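Local atomic coordinates of beta-N-acetylglucosaminidase-like protein Glycoside hydrolase family 20 (Flavobacterium johnsoniae, PDB entry 6YHH), a protein that probably hydrolyses terminal N-acetylglucosamine residues from chitin-derived oligosaccharides, as a family 20 beta-N-acetylhexosaminidase (chitobiase) of bacterial chitin metabolism. Residues A[39-42]-A[43-47]; A[218-222]-A[223-227]. All blocks are in the same frame, centred on the assembly; numbering follows the deposited sequence.

Contact 1 (A[39-42]-A[43-47]); sequences SRIF and GGVTR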
# COMPACT_ATOMS: atom_id res chain seq x y z
N SER A 39 18.62 18.33 13.07
CA SER A 39 18.90 16.95 12.65
C SER A 39 17.90 16.32 11.68
O SER A 39 18.22 15.34 11.01
CB SER A 39 19.02 16.03 13.88
OG SER A 39 17.84 16.04 14.66
N ARG A 40 16.72 16.91 11.51
CA ARG A 40 15.78 16.40 10.48
C ARG A 40 16.34 16.46 9.10
O ARG A 40 15.91 15.76 8.18
CB ARG A 40 14.46 17.18 10.55
CG ARG A 40 14.50 18.63 10.07
CD ARG A 40 13.14 19.36 10.04
NE ARG A 40 12.52 19.40 11.38
CZ ARG A 40 12.74 20.30 12.32
NH1 ARG A 40 13.57 21.33 12.05
NH2 ARG A 40 12.21 20.15 13.51
N ILE A 41 17.42 17.25 8.93
CA ILE A 41 18.01 17.32 7.60
C ILE A 41 18.59 15.95 7.17
O ILE A 41 18.64 15.66 5.95
CB ILE A 41 19.11 18.46 7.53
CG1 ILE A 41 19.57 18.73 6.12
CG2 ILE A 41 20.32 18.01 8.34
CD1 ILE A 41 18.54 19.28 5.15
N PHE A 42 19.04 15.13 8.10
CA PHE A 42 19.77 13.88 7.75
C PHE A 42 18.88 12.85 7.05
O PHE A 42 19.19 12.35 6.00
CB PHE A 42 20.51 13.31 8.95
CG PHE A 42 21.56 14.28 9.49
CD1 PHE A 42 22.56 14.77 8.67
CD2 PHE A 42 21.44 14.74 10.79
CE1 PHE A 42 23.51 15.69 9.18
CE2 PHE A 42 22.38 15.64 11.30
CZ PHE A 42 23.37 16.11 10.49
N GLY A 43 17.72 12.62 7.64
CA GLY A 43 16.79 11.66 7.01
C GLY A 43 16.32 12.26 5.69
O GLY A 43 16.10 11.50 4.70
N GLY A 44 16.03 13.55 5.66
CA GLY A 44 15.54 14.16 4.37
C GLY A 44 16.50 14.04 3.24
O GLY A 44 16.10 13.81 2.10
N VAL A 45 17.80 14.24 3.52
CA VAL A 45 18.85 14.08 2.51
C VAL A 45 19.01 12.62 2.11
O VAL A 45 19.14 12.30 0.92
CB VAL A 45 20.20 14.74 2.97
CG1 VAL A 45 21.29 14.44 1.95
CG2 VAL A 45 20.01 16.23 3.05
N THR A 46 18.92 11.74 3.07
CA THR A 46 19.00 10.29 2.75
C THR A 46 17.85 9.88 1.84
O THR A 46 18.07 9.20 0.81
CB THR A 46 18.97 9.47 4.08
OG1 THR A 46 20.07 9.88 4.97
CG2 THR A 46 19.13 7.98 3.74
N ARG A 47 16.62 10.32 2.18
CA ARG A 47 15.45 9.96 1.33
C ARG A 47 15.57 10.57 -0.04
O ARG A 47 15.24 9.95 -0.99
CB ARG A 47 14.17 10.39 2.02
CG ARG A 47 13.87 9.55 3.24
CD ARG A 47 12.58 9.87 3.95
NE ARG A 47 12.50 11.19 4.57
CZ ARG A 47 12.89 11.41 5.82
NH1 ARG A 47 13.36 10.41 6.57
NH2 ARG A 47 12.80 12.63 6.31
O HOH W 1 17.01 12.94 10.51
O HOH W 2 14.44 13.44 8.39
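Thr46 turns OG1 back beside its own backbone N (chi1 -57°), and the hydroxyl thereby meets the carbonyl of Phe42 one helical turn earlier, Thr46 OG1 to Phe42 O 2.8 Å. Thr46 N donates to the same Phe42 O at 3.0 Å, the two donors arriving from opposite faces of the carbonyl plane, with the hydroxyl well above it. Ile65 N also bonds to OG1, so the hydroxyl ties the helix to a neighbouring loop. On the adjacent flank, Ile41 swings CG1 opposite its backbone N (chi1 -170°) and lies side by side with Val45, Ile41 CG1 to Val45 CG2 4.0 Å. The backbone bond from Val45 N to Ile41 O, 2.9 Å, ties the same pair. This apolar ridge packs on Ile33 of strand 31-35 and on Ala113 and Leu117 of helix 110-123, joining the helix to the sheet of the N-terminal domain.

Gly44 N reaches Arg40 O only through a weak bond of 3.4 Å, while one water links Ser39 O to Gly43 N and another links Arg40 O to Arg47 NH2. Over Gly43 O lies the face of the Arg47 guanidinium. The helix start thus sets an apolar flank against the domain core and lets water bridge its backbone, while the buried Arg40 side chain finds its charge answered by Asp110 and Asp221.

Contact 2 (A[218-222]-A[223-227]); sequences KYADE and RGILI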
# COMPACT_ATOMS: atom_id res chain seq x y z
N LYS A 218 6.46 12.67 15.03
CA LYS A 218 7.91 12.66 14.71
C LYS A 218 8.15 12.54 13.24
O LYS A 218 8.98 13.26 12.68
CB LYS A 218 8.62 11.52 15.42
CG LYS A 218 8.70 11.66 16.90
CD LYS A 218 9.57 10.60 17.62
CE LYS A 218 9.32 10.56 19.11
NZ LYS A 218 10.36 9.74 19.82
N TYR A 219 7.39 11.66 12.58
CA TYR A 219 7.54 11.40 11.15
C TYR A 219 7.27 12.70 10.41
O TYR A 219 7.99 13.09 9.48
CB TYR A 219 6.51 10.32 10.74
CG TYR A 219 6.64 9.76 9.38
CD1 TYR A 219 6.08 10.37 8.29
CD2 TYR A 219 7.31 8.55 9.16
CE1 TYR A 219 6.18 9.81 7.03
CE2 TYR A 219 7.44 7.99 7.92
CZ TYR A 219 6.85 8.60 6.83
OH TYR A 219 6.98 8.03 5.56
N ALA A 220 6.23 13.39 10.83
CA ALA A 220 5.84 14.69 10.23
C ALA A 220 6.96 15.75 10.44
O ALA A 220 7.31 16.51 9.56
CB ALA A 220 4.53 15.22 10.78
N ASP A 221 7.44 15.82 11.65
CA ASP A 221 8.48 16.82 12.10
C ASP A 221 9.75 16.61 11.30
O ASP A 221 10.32 17.59 10.77
CB ASP A 221 8.69 16.61 13.65
CG ASP A 221 9.79 17.48 14.23
OD1 ASP A 221 10.82 17.69 13.52
OD2 ASP A 221 9.58 17.85 15.42
N GLU A 222 10.14 15.37 11.09
CA GLU A 222 11.26 15.04 10.26
C GLU A 222 11.09 15.58 8.85
O GLU A 222 12.07 15.85 8.18
CB GLU A 222 11.50 13.51 10.22
CG GLU A 222 12.09 12.96 11.51
CD GLU A 222 13.58 13.23 11.64
OE1 GLU A 222 14.35 12.53 10.98
OE2 GLU A 222 13.95 14.20 12.34
N ARG A 223 9.83 15.71 8.41
CA ARG A 223 9.53 16.20 7.04
C ARG A 223 9.04 17.61 7.00
O ARG A 223 8.56 18.11 5.97
CB ARG A 223 8.51 15.22 6.45
CG ARG A 223 9.17 13.90 6.10
CD ARG A 223 8.15 12.72 6.05
NE ARG A 223 8.75 11.43 5.76
CZ ARG A 223 9.44 10.70 6.65
NH1 ARG A 223 9.58 11.07 7.92
NH2 ARG A 223 9.95 9.55 6.30
N GLY A 224 9.29 18.38 8.09
CA GLY A 224 8.98 19.78 8.16
C GLY A 224 7.53 20.20 8.30
O GLY A 224 7.15 21.36 8.01
N ILE A 225 6.73 19.26 8.78
CA ILE A 225 5.26 19.38 8.86
C ILE A 225 4.73 19.46 10.31
O ILE A 225 5.07 18.66 11.16
CB ILE A 225 4.63 18.20 8.10
CG1 ILE A 225 5.06 18.22 6.60
CG2 ILE A 225 3.10 18.20 8.25
CD1 ILE A 225 4.84 16.87 5.95
N LEU A 226 3.90 20.45 10.53
CA LEU A 226 3.12 20.68 11.77
C LEU A 226 1.85 19.84 11.77
O LEU A 226 1.15 19.82 10.76
CB LEU A 226 2.71 22.12 11.81
CG LEU A 226 1.75 22.58 12.90
CD1 LEU A 226 2.41 22.46 14.27
CD2 LEU A 226 1.28 24.00 12.71
N ILE A 227 1.55 19.16 12.87
CA ILE A 227 0.29 18.52 13.01
C ILE A 227 -0.66 19.31 13.88
O ILE A 227 -0.28 19.71 15.05
CB ILE A 227 0.41 17.06 13.47
CG1 ILE A 227 1.29 16.21 12.50
CG2 ILE A 227 -0.98 16.43 13.76
CD1 ILE A 227 1.34 14.73 12.78
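Arg223 lays its guanidinium flat on one face of the Tyr219 ring, a tight cation-pi stack with Arg223 CZ 3.4 Å from the ring centroid and the planes only 5° apart. The extended chain from CG to NE carries the group back over the last helical turn, where Arg223 NH1 also donates to Tyr219 O at 3.0 Å. Asp168 holds both partners from outside, pairing with Arg223 NE and accepting from Tyr219 OH. Were Arg223 an alanine, the Tyr219 ring would probably lose its cationic cover, Tyr219 O its guanidinium donor and Asp168 its ionic mate.

The buried apolar side is the flank of Ala220, whose CB meets Ile227 CG1 at 3.8 Å and Ile225 CB at 4.0 Å, backed by Leu167 and Phe178. By contrast, Lys218 marks the solvent side, and Glu222, bent at chi2, leaves the turn toward Arg40.

Between them a Schellman motif ends the helix: Ile225 N bonds to Ala220 O at 2.9 Å and Gly224 N to Asp221 O at 3.0 Å. With Gly224 at positive phi (73°), this motif turns the chain toward strand 226-230, and the carbonyls of Tyr219, Ala220 and Asp221 all keep donors where the helix stops.

Contact 1 opens helix 40-56 of the N-terminal domain, whereas contact 2 closes helix 210-222 of the catalytic TIM barrel; they share no element, yet their centres lie about 12 Å apart. Both are partly buried, each with an apolar flank turned into its own domain, but contact 2 lies nearer the middle of the chain. Water mediates part of the helix start, while a stacked cation and backbone caps finish the helix end. Between the two contacts the domains are joined by a salt bridge, Arg40 NH2 to Asp221 OD1 at 2.8 Å, and Glu222 OE2 packs on Arg40 CA. Nearby, Arg47 and Arg223 bring like charges close, which Asp168, paired with Arg223, probably offsets.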